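Local structure of glucose-6-phosphate isomerase like protein (Thermus thermophilus, 1WIW) at residues Ala110-Arg113 with Tyr114-Leu118. The protein probably interconverts phosphorylated sugars, as a member of the PGI/PMI family of glucose-6-phosphate and mannose-6-phosphate isomerases. Numbering follows the deposited sequence.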
ATOM      1  N   ALA B 110     -12.817  -2.577 -14.554  1.00  9.06           N
ATOM      2  CA  ALA B 110     -12.598  -4.008 -14.719  1.00  9.20           C
ATOM      3  C   ALA B 110     -12.547  -4.814 -13.407  1.00  9.19           C
ATOM      4  O   ALA B 110     -12.894  -5.996 -13.395  1.00  7.71           O
ATOM      5  CB  ALA B 110     -11.328  -4.253 -15.534  1.00  9.78           C
ATOM      6  N   PRO B 111     -12.112  -4.198 -12.289  1.00  8.73           N
ATOM      7  CA  PRO B 111     -12.074  -4.985 -11.051  1.00  7.74           C
ATOM      8  C   PRO B 111     -13.404  -5.666 -10.741  1.00  8.10           C
ATOM      9  O   PRO B 111     -13.433  -6.811 -10.290  1.00  6.56           O
ATOM     10  CB  PRO B 111     -11.681  -3.953 -10.002  1.00  8.07           C
ATOM     11  CG  PRO B 111     -10.710  -3.098 -10.767  1.00  8.03           C
ATOM     12  CD  PRO B 111     -11.450  -2.894 -12.092  1.00 10.24           C
ATOM     13  N   TYR B 112     -14.506  -4.965 -10.984  1.00  7.91           N
ATOM     14  CA  TYR B 112     -15.820  -5.552 -10.744  1.00  7.64           C
ATOM     15  C   TYR B 112     -16.031  -6.761 -11.645  1.00  6.88           C
ATOM     16  O   TYR B 112     -16.545  -7.789 -11.206  1.00  8.79           O
ATOM     17  CB  TYR B 112     -16.939  -4.535 -11.003  1.00  5.81           C
ATOM     18  CG  TYR B 112     -18.315  -5.180 -11.175  1.00  6.69           C
ATOM     19  CD1 TYR B 112     -18.760  -5.596 -12.430  1.00  5.68           C
ATOM     20  CD2 TYR B 112     -19.136  -5.432 -10.072  1.00  5.88           C
ATOM     21  CE1 TYR B 112     -19.996  -6.255 -12.586  1.00  6.60           C
ATOM     22  CE2 TYR B 112     -20.367  -6.090 -10.214  1.00  7.52           C
ATOM     23  CZ  TYR B 112     -20.788  -6.499 -11.474  1.00  7.90           C
ATOM     24  OH  TYR B 112     -21.990  -7.161 -11.617  1.00  5.68           O
ATOM     25  N   ARG B 113     -15.636  -6.637 -12.909  1.00  7.29           N
ATOM     26  CA  ARG B 113     -15.815  -7.725 -13.860  1.00  7.02           C
ATOM     27  C   ARG B 113     -14.951  -8.946 -13.524  1.00  7.85           C
ATOM     28  O   ARG B 113     -15.393 -10.085 -13.695  1.00  7.63           O
ATOM     29  CB  ARG B 113     -15.556  -7.211 -15.284  1.00  7.78           C
ATOM     30  CG  ARG B 113     -16.475  -6.035 -15.643  1.00  6.93           C
ATOM     31  CD  ARG B 113     -16.222  -5.455 -17.039  1.00  8.83           C
ATOM     32  NE  ARG B 113     -17.063  -4.281 -17.275  1.00  8.16           N
ATOM     33  CZ  ARG B 113     -16.598  -3.054 -17.485  1.00  9.82           C
ATOM     34  NH1 ARG B 113     -15.290  -2.831 -17.498  1.00 10.15           N
ATOM     35  NH2 ARG B 113     -17.440  -2.040 -17.654  1.00 11.46           N
ATOM     36  N   TYR B 114     -13.733  -8.727 -13.037  1.00  7.84           N
ATOM     37  CA  TYR B 114     -12.887  -9.864 -12.663  1.00  7.82           C
ATOM     38  C   TYR B 114     -13.511 -10.579 -11.462  1.00  8.22           C
ATOM     39  O   TYR B 114     -13.598 -11.810 -11.435  1.00  9.18           O
ATOM     40  CB  TYR B 114     -11.469  -9.415 -12.280  1.00  7.96           C
ATOM     41  CG  TYR B 114     -10.536  -9.143 -13.445  1.00  8.66           C
ATOM     42  CD1 TYR B 114     -10.419  -7.868 -13.992  1.00  9.89           C
ATOM     43  CD2 TYR B 114      -9.751 -10.164 -13.984  1.00  7.99           C
ATOM     44  CE1 TYR B 114      -9.538  -7.610 -15.054  1.00  9.49           C
ATOM     45  CE2 TYR B 114      -8.869  -9.924 -15.038  1.00  7.85           C
ATOM     46  CZ  TYR B 114      -8.766  -8.647 -15.570  1.00 10.09           C
ATOM     47  OH  TYR B 114      -7.894  -8.407 -16.610  1.00  9.97           O
ATOM     48  N   LEU B 115     -13.939  -9.802 -10.468  1.00  7.21           N
ATOM     49  CA  LEU B 115     -14.546 -10.371  -9.263  1.00  9.43           C
ATOM     50  C   LEU B 115     -15.808 -11.162  -9.588  1.00  7.77           C
ATOM     51  O   LEU B 115     -16.004 -12.269  -9.081  1.00  8.18           O
ATOM     52  CB  LEU B 115     -14.882  -9.268  -8.252  1.00  8.95           C
ATOM     53  CG  LEU B 115     -15.586  -9.759  -6.975  1.00 11.77           C
ATOM     54  CD1 LEU B 115     -14.699 -10.738  -6.218  1.00 10.36           C
ATOM     55  CD2 LEU B 115     -15.929  -8.580  -6.105  1.00 11.30           C
ATOM     56  N   ARG B 116     -16.658 -10.584 -10.433  1.00  8.35           N
ATOM     57  CA  ARG B 116     -17.898 -11.234 -10.843  1.00  7.72           C
ATOM     58  C   ARG B 116     -17.594 -12.602 -11.453  1.00  9.38           C
ATOM     59  O   ARG B 116     -18.261 -13.594 -11.153  1.00  9.67           O
ATOM     60  CB  ARG B 116     -18.639 -10.351 -11.852  1.00  7.61           C
ATOM     61  CG  ARG B 116     -19.888 -10.980 -12.481  1.00  9.92           C
ATOM     62  CD  ARG B 116     -20.789  -9.891 -13.066  1.00  8.32           C
ATOM     63  NE  ARG B 116     -21.948 -10.420 -13.783  1.00  9.07           N
ATOM     64  CZ  ARG B 116     -21.919 -10.841 -15.045  1.00 10.54           C
ATOM     65  NH1 ARG B 116     -23.024 -11.309 -15.624  1.00  6.62           N
ATOM     66  NH2 ARG B 116     -20.782 -10.788 -15.735  1.00  8.07           N
ATOM     67  N   PHE B 117     -16.573 -12.656 -12.299  1.00 10.43           N
ATOM     68  CA  PHE B 117     -16.194 -13.914 -12.929  1.00 10.64           C
ATOM     69  C   PHE B 117     -15.758 -14.931 -11.880  1.00  9.67           C
ATOM     70  O   PHE B 117     -16.206 -16.077 -11.905  1.00  9.49           O
ATOM     71  CB  PHE B 117     -15.069 -13.688 -13.944  1.00 11.97           C
ATOM     72  CG  PHE B 117     -14.597 -14.951 -14.614  1.00 14.65           C
ATOM     73  CD1 PHE B 117     -13.511 -15.662 -14.108  1.00 15.90           C
ATOM     74  CD2 PHE B 117     -15.251 -15.441 -15.744  1.00 15.42           C
ATOM     75  CE1 PHE B 117     -13.079 -16.842 -14.722  1.00 14.91           C
ATOM     76  CE2 PHE B 117     -14.829 -16.620 -16.364  1.00 15.22           C
ATOM     77  CZ  PHE B 117     -13.741 -17.321 -15.852  1.00 13.66           C
ATOM     78  N   LEU B 118     -14.893 -14.513 -10.955  1.00  8.99           N
ATOM     79  CA  LEU B 118     -14.414 -15.410  -9.900  1.00 11.74           C
ATOM     80  C   LEU B 118     -15.537 -15.937  -9.015  1.00 12.15           C
ATOM     81  O   LEU B 118     -15.566 -17.120  -8.683  1.00 14.39           O
ATOM     82  CB  LEU B 118     -13.367 -14.719  -9.019  1.00 13.15           C
ATOM     83  CG  LEU B 118     -11.970 -14.517  -9.607  1.00 15.49           C
ATOM     84  CD1 LEU B 118     -11.035 -13.949  -8.546  1.00 15.55           C
ATOM     85  CD2 LEU B 118     -11.431 -15.850 -10.104  1.00 18.09           C
TER
HETATM   86  O   HOH W   1     -17.735 -10.870 -15.179  1.00 10.30           O
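The ring of Tyr-114 lies with its CD1-CE1 side along Ala-110, one turn earlier in the alpha-helix 110-121, which packs against the parallel sheet of the N-terminal SIS-type domain. Tyr-114 CE1 meets Ala-110 CB at 3.8 Å, while the carbonyl of Ala-110 lies at the ring edge, its O 3.2 Å from Tyr-114 CD1. The same oxygen accepts the backbone N-H of Tyr-114, the donor N lying nearly along the C=O axis (C=O...N 173°). Tyr-114 also touches Ala-50 of helix 48-54 and Leu-68 of strand 64-70, so an alanine here would probably open a gap between helix and sheet and leave Ala-110 CB without its ring neighbour. Round the helix, Tyr-112 and Arg-116 lie side by side one turn apart: CG of each is anti to its N, and Arg-116 CD comes obliquely to the phenol, 3.3 Å from Tyr-112 OH. Ring and guanidinium planes are 17° apart, but the CD methylene, not the guanidinium, meets the phenol. The phenol OH is hydrogen-bonded to Asp-132 and Gly-26 N, and Arg-116 NH2 to Gly-28 O. Arg-113 NH2 forms a salt bridge with Glu-20. A water donates to Arg-113 O at 2.9 Å and accepts from Arg-116 NH2 at 3.1 Å.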